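Local atomic coordinates of L-threonine 3-dehydrogenase (Clostridioides difficile, PDB entry 7OL1), a protein that probably catalyses the NAD-dependent oxidation of L-threonine to 2-amino-3-oxobutanoate. Residues 37-42 / 240-244; 90-96 / 130-136; 119-124 / 173-177. All blocks are in the same frame, centred on the assembly; numbering follows the deposited sequence.

Contact 1. Residues 37-42 / 240-244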
loop_
_atom_site.group_PDB
_atom_site.type_symbol
_atom_site.label_atom_id
_atom_site.label_comp_id
_atom_site.label_asym_id
_atom_site.label_seq_id
_atom_site.Cartn_x
_atom_site.Cartn_y
_atom_site.Cartn_z
ATOM N N GLU A 37 -27.195 3.663 -7.138
ATOM C CA GLU A 37 -28.291 2.984 -6.400
ATOM C C GLU A 37 -28.226 3.342 -4.917
ATOM O O GLU A 37 -29.303 3.317 -4.273
ATOM C CB GLU A 37 -28.243 1.477 -6.636
ATOM C CG GLU A 37 -27.912 1.126 -8.072
ATOM C CD GLU A 37 -28.326 -0.279 -8.437
ATOM O OE1 GLU A 37 -29.329 -0.760 -7.815
ATOM O OE2 GLU A 37 -27.648 -0.872 -9.339
ATOM N N LEU A 38 -27.040 3.650 -4.389
ATOM C CA LEU A 38 -26.900 3.993 -2.945
ATOM C C LEU A 38 -27.610 5.328 -2.656
ATOM O O LEU A 38 -28.345 5.381 -1.634
ATOM C CB LEU A 38 -25.426 4.050 -2.518
ATOM C CG LEU A 38 -25.235 4.340 -1.028
ATOM C CD1 LEU A 38 -25.650 3.134 -0.193
ATOM C CD2 LEU A 38 -23.807 4.760 -0.699
ATOM N N THR A 39 -27.420 6.366 -3.493
ATOM C CA THR A 39 -27.873 7.750 -3.164
ATOM C C THR A 39 -29.407 7.712 -3.072
ATOM O O THR A 39 -29.970 8.264 -2.084
ATOM C CB THR A 39 -27.312 8.833 -4.103
ATOM O OG1 THR A 39 -28.189 9.061 -5.200
ATOM C CG2 THR A 39 -25.940 8.529 -4.664
ATOM N N ILE A 40 -30.053 6.995 -3.996
ATOM C CA ILE A 40 -31.522 6.750 -3.965
ATOM C C ILE A 40 -31.933 6.060 -2.665
ATOM O O ILE A 40 -32.909 6.496 -2.045
ATOM C CB ILE A 40 -31.926 5.901 -5.158
ATOM C CG1 ILE A 40 -31.841 6.694 -6.462
ATOM C CG2 ILE A 40 -33.301 5.324 -4.904
ATOM C CD1 ILE A 40 -31.702 5.801 -7.686
ATOM N N LYS A 41 -31.242 4.991 -2.278
ATOM C CA LYS A 41 -31.593 4.228 -1.055
ATOM C C LYS A 41 -31.516 5.165 0.164
ATOM O O LYS A 41 -32.489 5.219 0.960
ATOM C CB LYS A 41 -30.701 2.990 -0.918
ATOM C CG LYS A 41 -30.839 2.297 0.429
ATOM C CD LYS A 41 -30.038 1.028 0.611
ATOM C CE LYS A 41 -29.885 0.699 2.083
ATOM N NZ LYS A 41 -31.004 -0.114 2.609
ATOM N N LEU A 42 -30.404 5.881 0.318
ATOM C CA LEU A 42 -30.138 6.688 1.540
ATOM C C LEU A 42 -31.075 7.906 1.573
ATOM O O LEU A 42 -31.454 8.325 2.696
ATOM C CB LEU A 42 -28.665 7.098 1.553
ATOM C CG LEU A 42 -27.662 5.945 1.569
ATOM C CD1 LEU A 42 -26.239 6.470 1.496
ATOM C CD2 LEU A 42 -27.837 5.102 2.814
ATOM N N LEU A 240 -25.461 -2.798 -0.842
ATOM C CA LEU A 240 -25.868 -1.461 -0.356
ATOM C C LEU A 240 -26.144 -1.599 1.141
ATOM O O LEU A 240 -25.592 -0.776 1.909
ATOM C CB LEU A 240 -27.059 -0.914 -1.148
ATOM C CG LEU A 240 -26.822 -0.709 -2.650
ATOM C CD1 LEU A 240 -28.064 -0.152 -3.332
ATOM C CD2 LEU A 240 -25.653 0.211 -2.910
ATOM N N GLN A 241 -26.824 -2.668 1.573
ATOM C CA GLN A 241 -27.104 -2.847 3.030
ATOM C C GLN A 241 -25.811 -3.004 3.850
ATOM O O GLN A 241 -25.775 -2.368 4.946
ATOM C CB GLN A 241 -28.028 -4.011 3.356
ATOM C CG GLN A 241 -28.700 -3.799 4.707
ATOM C CD GLN A 241 -29.808 -2.783 4.590
ATOM O OE1 GLN A 241 -30.682 -2.919 3.739
ATOM N NE2 GLN A 241 -29.785 -1.767 5.442
ATOM N N SER A 242 -24.820 -3.783 3.366
ATOM C CA SER A 242 -23.438 -3.907 3.935
ATOM C C SER A 242 -22.921 -2.552 4.421
ATOM O O SER A 242 -22.534 -2.458 5.627
ATOM C CB SER A 242 -22.452 -4.439 2.933
ATOM O OG SER A 242 -23.076 -5.395 2.097
ATOM N N ILE A 243 -22.927 -1.577 3.495
ATOM C CA ILE A 243 -22.435 -0.180 3.671
ATOM C C ILE A 243 -23.132 0.438 4.875
ATOM O O ILE A 243 -22.437 0.990 5.760
ATOM C CB ILE A 243 -22.662 0.676 2.415
ATOM C CG1 ILE A 243 -21.866 0.161 1.211
ATOM C CG2 ILE A 243 -22.321 2.115 2.731
ATOM C CD1 ILE A 243 -22.192 0.812 -0.104
ATOM N N VAL A 244 -24.452 0.330 4.941
ATOM C CA VAL A 244 -25.216 0.945 6.066
ATOM C C VAL A 244 -24.952 0.171 7.363
ATOM O O VAL A 244 -24.569 0.825 8.398
ATOM C CB VAL A 244 -26.714 1.006 5.736
ATOM C CG1 VAL A 244 -27.473 1.765 6.811
ATOM C CG2 VAL A 244 -26.942 1.630 4.369
#
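Leu240 and Lys41 meet where helix 236-248 packs on helix 33-46, on one side of the central sheet of a Rossmann-type domain. The axes of the two segments pass 10.8 Å apart at a crossing angle of -59°. Leu240 points at the other helix. Its CG is anti to its carbonyl carbon (chi1 -61°), and its two methyls divide the work. Leu240 CD1 lies 3.7 Å from Glu37 CB, and Leu240 CD2 lies 3.9 Å from Leu38 CB. Leu38 CD1 meets Ile243 CD1 tip to tip at 4.2 Å. Lys41 reaches across to the other helix: its CD passes Leu240 CB, and its CE lies 3.8 Å from Val244 CG2. That same methyl also meets Leu42 CD2. At the partly exposed edge of the contact, Lys41 NZ donates to Gln241 OE1 over 3.0 Å. The bond comes from above the amide plane, 42° out of it. Lys41 NZ also forms a salt bridge with Glu45, a turn further along its own helix. Leu38 and Leu42 continue inward onto Ile94 of the sheet. The pair, an apolar seam with a polar edge, is part of the helical layer that covers one face of the Rossmann-type sheet.

Contact 2. Residues 90-96 / 130-136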
loop_
_atom_site.group_PDB
_atom_site.type_symbol
_atom_site.label_atom_id
_atom_site.label_comp_id
_atom_site.label_asym_id
_atom_site.label_seq_id
_atom_site.Cartn_x
_atom_site.Cartn_y
_atom_site.Cartn_z
ATOM N N VAL A 90 -21.900 17.806 7.299
ATOM C CA VAL A 90 -22.081 16.332 7.171
ATOM C C VAL A 90 -21.400 15.646 8.361
ATOM O O VAL A 90 -20.501 16.234 8.945
ATOM C CB VAL A 90 -21.551 15.820 5.826
ATOM C CG1 VAL A 90 -22.414 16.312 4.678
ATOM C CG2 VAL A 90 -20.098 16.199 5.617
ATOM N N ASP A 91 -21.903 14.483 8.764
ATOM C CA ASP A 91 -21.331 13.658 9.866
ATOM C C ASP A 91 -20.756 12.372 9.254
ATOM O O ASP A 91 -19.921 11.753 9.900
ATOM C CB ASP A 91 -22.376 13.386 10.956
ATOM C CG ASP A 91 -23.686 12.799 10.440
ATOM O OD1 ASP A 91 -23.726 11.558 10.287
ATOM O OD2 ASP A 91 -24.662 13.588 10.186
ATOM N N THR A 92 -21.145 12.052 8.016
ATOM C CA THR A 92 -20.717 10.866 7.238
ATOM C C THR A 92 -20.255 11.267 5.834
ATOM O O THR A 92 -21.000 11.970 5.146
ATOM C CB THR A 92 -21.896 9.904 7.117
ATOM O OG1 THR A 92 -22.342 9.775 8.464
ATOM C CG2 THR A 92 -21.537 8.579 6.489
ATOM N N ILE A 93 -19.098 10.767 5.402
ATOM C CA ILE A 93 -18.625 10.837 3.991
ATOM C C ILE A 93 -18.500 9.397 3.481
ATOM O O ILE A 93 -17.746 8.639 4.057
ATOM C CB ILE A 93 -17.297 11.618 3.920
ATOM C CG1 ILE A 93 -17.401 12.976 4.622
ATOM C CG2 ILE A 93 -16.818 11.779 2.483
ATOM C CD1 ILE A 93 -16.176 13.849 4.473
ATOM N N ILE A 94 -19.277 9.024 2.485
ATOM C CA ILE A 94 -19.115 7.747 1.760
ATOM C C ILE A 94 -18.319 8.070 0.492
ATOM O O ILE A 94 -18.916 8.432 -0.553
ATOM C CB ILE A 94 -20.483 7.095 1.500
ATOM C CG1 ILE A 94 -21.228 6.851 2.814
ATOM C CG2 ILE A 94 -20.330 5.812 0.695
ATOM C CD1 ILE A 94 -22.671 6.495 2.630
ATOM N N HIS A 95 -17.003 7.918 0.605
ATOM C CA HIS A 95 -16.003 8.191 -0.446
ATOM C C HIS A 95 -15.969 7.082 -1.495
ATOM O O HIS A 95 -14.981 6.351 -1.493
ATOM C CB HIS A 95 -14.626 8.395 0.197
ATOM C CG HIS A 95 -13.647 8.958 -0.767
ATOM N ND1 HIS A 95 -13.925 10.102 -1.487
ATOM C CD2 HIS A 95 -12.419 8.537 -1.150
ATOM C CE1 HIS A 95 -12.899 10.353 -2.280
ATOM N NE2 HIS A 95 -11.948 9.414 -2.089
ATOM N N LEU A 96 -16.909 7.057 -2.446
ATOM C CA LEU A 96 -16.856 6.120 -3.601
ATOM C C LEU A 96 -15.988 6.633 -4.763
ATOM O O LEU A 96 -15.700 5.850 -5.669
ATOM C CB LEU A 96 -18.250 5.837 -4.156
ATOM C CG LEU A 96 -19.377 5.583 -3.166
ATOM C CD1 LEU A 96 -20.648 5.191 -3.922
ATOM C CD2 LEU A 96 -18.999 4.523 -2.168
ATOM N N ASP A 130 -14.410 15.321 12.431
ATOM C CA ASP A 130 -14.973 14.159 13.171
ATOM C C ASP A 130 -16.057 13.468 12.337
ATOM O O ASP A 130 -17.124 13.145 12.874
ATOM C CB ASP A 130 -15.550 14.582 14.523
ATOM C CG ASP A 130 -14.773 13.979 15.668
ATOM O OD1 ASP A 130 -13.708 14.548 16.009
ATOM O OD2 ASP A 130 -15.216 12.921 16.165
ATOM N N CYS A 131 -15.794 13.231 11.067
ATOM C CA CYS A 131 -16.719 12.465 10.203
ATOM C C CYS A 131 -16.446 10.984 10.345
ATOM O O CYS A 131 -15.300 10.599 10.678
ATOM C CB CYS A 131 -16.549 12.764 8.726
ATOM S SG CYS A 131 -17.177 14.402 8.339
ATOM N N LYS A 132 -17.513 10.243 10.105
ATOM C CA LYS A 132 -17.524 8.835 9.700
ATOM C C LYS A 132 -17.018 8.831 8.265
ATOM O O LYS A 132 -17.496 9.658 7.476
ATOM C CB LYS A 132 -18.941 8.276 9.866
ATOM C CG LYS A 132 -19.432 8.273 11.311
ATOM C CD LYS A 132 -20.706 7.491 11.512
ATOM C CE LYS A 132 -21.918 8.384 11.653
ATOM N NZ LYS A 132 -22.008 8.955 13.019
ATOM N N PHE A 133 -16.083 7.942 7.964
ATOM C CA PHE A 133 -15.417 7.870 6.650
ATOM C C PHE A 133 -15.422 6.416 6.150
ATOM O O PHE A 133 -14.632 5.561 6.605
ATOM C CB PHE A 133 -14.030 8.519 6.735
ATOM C CG PHE A 133 -13.490 8.821 5.360
ATOM C CD1 PHE A 133 -13.807 10.001 4.718
ATOM C CD2 PHE A 133 -12.752 7.881 4.661
ATOM C CE1 PHE A 133 -13.344 10.256 3.441
ATOM C CE2 PHE A 133 -12.307 8.132 3.374
ATOM C CZ PHE A 133 -12.612 9.320 2.763
ATOM N N PHE A 134 -16.298 6.149 5.195
ATOM C CA PHE A 134 -16.411 4.858 4.501
ATOM C C PHE A 134 -15.737 4.928 3.127
ATOM O O PHE A 134 -16.172 5.692 2.321
ATOM C CB PHE A 134 -17.874 4.478 4.352
ATOM C CG PHE A 134 -18.073 3.112 3.760
ATOM C CD1 PHE A 134 -18.040 2.932 2.385
ATOM C CD2 PHE A 134 -18.252 2.015 4.577
ATOM C CE1 PHE A 134 -18.222 1.681 1.831
ATOM C CE2 PHE A 134 -18.428 0.762 4.024
ATOM C CZ PHE A 134 -18.420 0.600 2.657
ATOM N N THR A 135 -14.742 4.075 2.894
ATOM C CA THR A 135 -14.089 3.814 1.599
ATOM C C THR A 135 -14.301 2.356 1.205
ATOM O O THR A 135 -13.930 1.453 1.931
ATOM C CB THR A 135 -12.576 3.978 1.718
ATOM O OG1 THR A 135 -12.311 4.939 2.745
ATOM C CG2 THR A 135 -11.941 4.305 0.384
ATOM N N PRO A 136 -14.860 2.068 0.025
ATOM C CA PRO A 136 -14.925 0.708 -0.466
ATOM C C PRO A 136 -13.558 0.292 -1.001
ATOM O O PRO A 136 -12.860 1.142 -1.444
ATOM C CB PRO A 136 -15.932 0.773 -1.610
ATOM C CG PRO A 136 -15.854 2.195 -2.113
ATOM C CD PRO A 136 -15.419 3.037 -0.929
#
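The Phe133 ring meets Ile93 and His95 obliquely. Its CZ lies 3.4 Å from His95 CB, and its CE1 lies 3.9 Å from Ile93 CG2. The side chains of Phe133 and His95 run alongside each other; their ring planes are 33° apart. On the opposite side of the sheet, Phe134 CD1 touches Ile94 CG2 at 4.0 Å, again obliquely. The first group faces helix 108-129, the second helix 236-248. Between the two groups, strands 92-95 and 132-138 run parallel. Their backbone bonds alternate between the strands, as in a regular parallel pair: Lys132 N to Asp91 O, Ile93 N to Lys132 O at 2.8 Å, Phe134 N to Ile93 O, and His95 N to Phe134 O. At the N-terminal end of the pair, Thr92 OG1 donates to Asp91 OD1 from above the carboxylate plane. The same carboxylate accepts the backbone N-H groups of Lys23 and Lys24. Lys132 bends at chi3 and chi4, bringing its CE across Thr92 OG1, 3.5 Å away, and alongside the Asp91 carboxylate. The chemistry implies that Asp91 is fixed mainly by these N-H and O-H donors. Lys132, with NZ 4.1 Å from Asp91 OD1, probably adds a favourable but weaker electrostatic term.

Contact 3. Residues 119-124 / 173-177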
loop_
_atom_site.group_PDB
_atom_site.type_symbol
_atom_site.label_atom_id
_atom_site.label_comp_id
_atom_site.label_asym_id
_atom_site.label_seq_id
_atom_site.Cartn_x
_atom_site.Cartn_y
_atom_site.Cartn_z
ATOM N N LEU A 119 -8.556 10.193 -1.786
ATOM C CA LEU A 119 -8.727 9.488 -0.498
ATOM C C LEU A 119 -8.050 10.300 0.597
ATOM O O LEU A 119 -8.710 10.613 1.615
ATOM C CB LEU A 119 -8.113 8.094 -0.595
ATOM C CG LEU A 119 -8.151 7.269 0.688
ATOM C CD1 LEU A 119 -9.556 7.235 1.250
ATOM C CD2 LEU A 119 -7.652 5.848 0.453
ATOM N N ILE A 120 -6.773 10.617 0.423
ATOM C CA ILE A 120 -6.019 11.352 1.486
ATOM C C ILE A 120 -6.722 12.686 1.763
ATOM O O ILE A 120 -6.706 13.139 2.902
ATOM C CB ILE A 120 -4.529 11.508 1.123
ATOM C CG1 ILE A 120 -3.727 12.125 2.262
ATOM C CG2 ILE A 120 -4.325 12.280 -0.156
ATOM C CD1 ILE A 120 -2.636 11.199 2.721
ATOM N N ASN A 121 -7.375 13.275 0.766
ATOM C CA ASN A 121 -8.054 14.576 0.940
ATOM C C ASN A 121 -9.227 14.322 1.880
ATOM O O ASN A 121 -9.352 15.007 2.915
ATOM C CB ASN A 121 -8.456 15.182 -0.410
ATOM C CG ASN A 121 -7.318 15.828 -1.191
ATOM O OD1 ASN A 121 -6.213 16.087 -0.677
ATOM N ND2 ASN A 121 -7.590 16.079 -2.464
ATOM N N GLY A 122 -10.061 13.352 1.526
ATOM C CA GLY A 122 -11.219 12.954 2.345
ATOM C C GLY A 122 -10.814 12.586 3.767
ATOM O O GLY A 122 -11.601 12.848 4.690
ATOM N N LEU A 123 -9.651 11.971 3.960
ATOM C CA LEU A 123 -9.268 11.490 5.306
ATOM C C LEU A 123 -8.925 12.723 6.133
ATOM O O LEU A 123 -9.340 12.797 7.301
ATOM C CB LEU A 123 -8.111 10.487 5.225
ATOM C CG LEU A 123 -8.506 9.082 4.765
ATOM C CD1 LEU A 123 -7.288 8.254 4.419
ATOM C CD2 LEU A 123 -9.329 8.366 5.830
ATOM N N GLU A 124 -8.235 13.679 5.515
ATOM C CA GLU A 124 -7.768 14.917 6.199
ATOM C C GLU A 124 -9.022 15.722 6.572
ATOM O O GLU A 124 -9.043 16.306 7.690
ATOM C CB GLU A 124 -6.738 15.657 5.338
ATOM C CG GLU A 124 -5.316 15.143 5.504
ATOM C CD GLU A 124 -4.664 15.528 6.821
ATOM O OE1 GLU A 124 -3.972 14.654 7.452
ATOM O OE2 GLU A 124 -4.843 16.707 7.221
ATOM N N LEU A 173 -3.938 3.167 4.713
ATOM C CA LEU A 173 -3.973 4.619 5.008
ATOM C C LEU A 173 -5.204 4.898 5.869
ATOM O O LEU A 173 -5.102 5.636 6.901
ATOM C CB LEU A 173 -4.042 5.316 3.653
ATOM C CG LEU A 173 -3.470 6.717 3.551
ATOM C CD1 LEU A 173 -2.129 6.842 4.252
ATOM C CD2 LEU A 173 -3.339 7.042 2.079
ATOM N N CYS A 174 -6.332 4.316 5.464
ATOM C CA CYS A 174 -7.573 4.404 6.242
ATOM C C CYS A 174 -7.348 3.819 7.641
ATOM O O CYS A 174 -7.811 4.462 8.610
ATOM C CB CYS A 174 -8.709 3.727 5.509
ATOM S SG CYS A 174 -9.146 4.551 3.959
ATOM N N ASP A 175 -6.636 2.691 7.780
ATOM C CA ASP A 175 -6.377 2.129 9.140
ATOM C C ASP A 175 -5.429 3.080 9.887
ATOM O O ASP A 175 -5.646 3.276 11.099
ATOM C CB ASP A 175 -5.919 0.663 9.144
ATOM C CG ASP A 175 -7.042 -0.359 8.932
ATOM O OD1 ASP A 175 -8.231 0.035 8.782
ATOM O OD2 ASP A 175 -6.721 -1.558 8.884
ATOM N N TYR A 176 -4.455 3.698 9.209
ATOM C CA TYR A 176 -3.508 4.646 9.868
ATOM C C TYR A 176 -4.289 5.831 10.459
ATOM O O TYR A 176 -3.919 6.260 11.568
ATOM C CB TYR A 176 -2.406 5.155 8.940
ATOM C CG TYR A 176 -1.504 6.210 9.543
ATOM C CD1 TYR A 176 -0.431 5.842 10.342
ATOM C CD2 TYR A 176 -1.672 7.568 9.282
ATOM C CE1 TYR A 176 0.420 6.784 10.905
ATOM C CE2 TYR A 176 -0.832 8.528 9.847
ATOM C CZ TYR A 176 0.224 8.139 10.673
ATOM O OH TYR A 176 1.094 9.038 11.272
ATOM N N TYR A 177 -5.315 6.343 9.771
ATOM C CA TYR A 177 -6.030 7.567 10.213
ATOM C C TYR A 177 -6.798 7.198 11.486
ATOM O O TYR A 177 -6.873 8.045 12.421
ATOM C CB TYR A 177 -6.821 8.212 9.056
ATOM C CG TYR A 177 -6.012 9.248 8.307
ATOM C CD1 TYR A 177 -5.080 8.890 7.343
ATOM C CD2 TYR A 177 -6.100 10.590 8.638
ATOM C CE1 TYR A 177 -4.288 9.834 6.709
ATOM C CE2 TYR A 177 -5.330 11.549 8.003
ATOM C CZ TYR A 177 -4.420 11.171 7.036
ATOM O OH TYR A 177 -3.671 12.127 6.428
#
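This is side-by-side helix packing in a Rossmann-type domain, carried by Leu123 and Tyr177. Helices 108-129 and 162-181 lie on the same side of the sheet as neighbours. The segments run nearly parallel, with an interaxial angle of 14° and axes 10.8 Å apart. Leu123 fills the middle. Its CB sits over one face of the Tyr177 ring, 3.8 Å from the centroid and 6° off the normal, a CH-pi contact. Leu123 CD1 also meets Tyr177 CD1 at 3.7 Å. Toward the sheet, Leu119 CD1 touches Cys174 SG at 3.8 Å, and both residues rest on strand 132-138. On the other flank, Ile120 CD1 lies 4.3 Å from Leu173 CD2. That flank turns to the second subunit: Ile120 and Glu124 pack on Leu109, and Leu173 packs on Trp112, both of the second subunit. This is consistent with the dimer interface of the extended short-chain dehydrogenases, where this helix pair joins its symmetry mate in a four-helix bundle. One hydrogen bond crosses between the two segments. Glu124 bends at chi2 (-73°), which swings its carboxylate to the ring edge. Tyr177 OH then donates to the anti lone pair of Glu124 OE1 over 2.7 Å.

The three contacts form layers through one alpha/beta sandwich. Contact 2 is a strand pair of the sheet in the middle; contacts 1 and 3 are helix pairs on its two sides. The centres of contacts 1 and 2 lie about 13 Å apart, those of contacts 2 and 3 about 10 Å. Contacts 1 and 3 do not touch: their nearest atoms are about 13 Å apart. Leu42 CD1 reaches Ile94 CD1 at 3.7 Å, and Ile243 CG1 reaches Phe134 CZ at 3.8 Å. On the other side, Phe133 CE2 lies 3.6 Å from Leu119 CD1. The enzyme was crystallised without cofactor. In this family the dinucleotide normally binds near the start of helix 33-46, the helix used in contact 1.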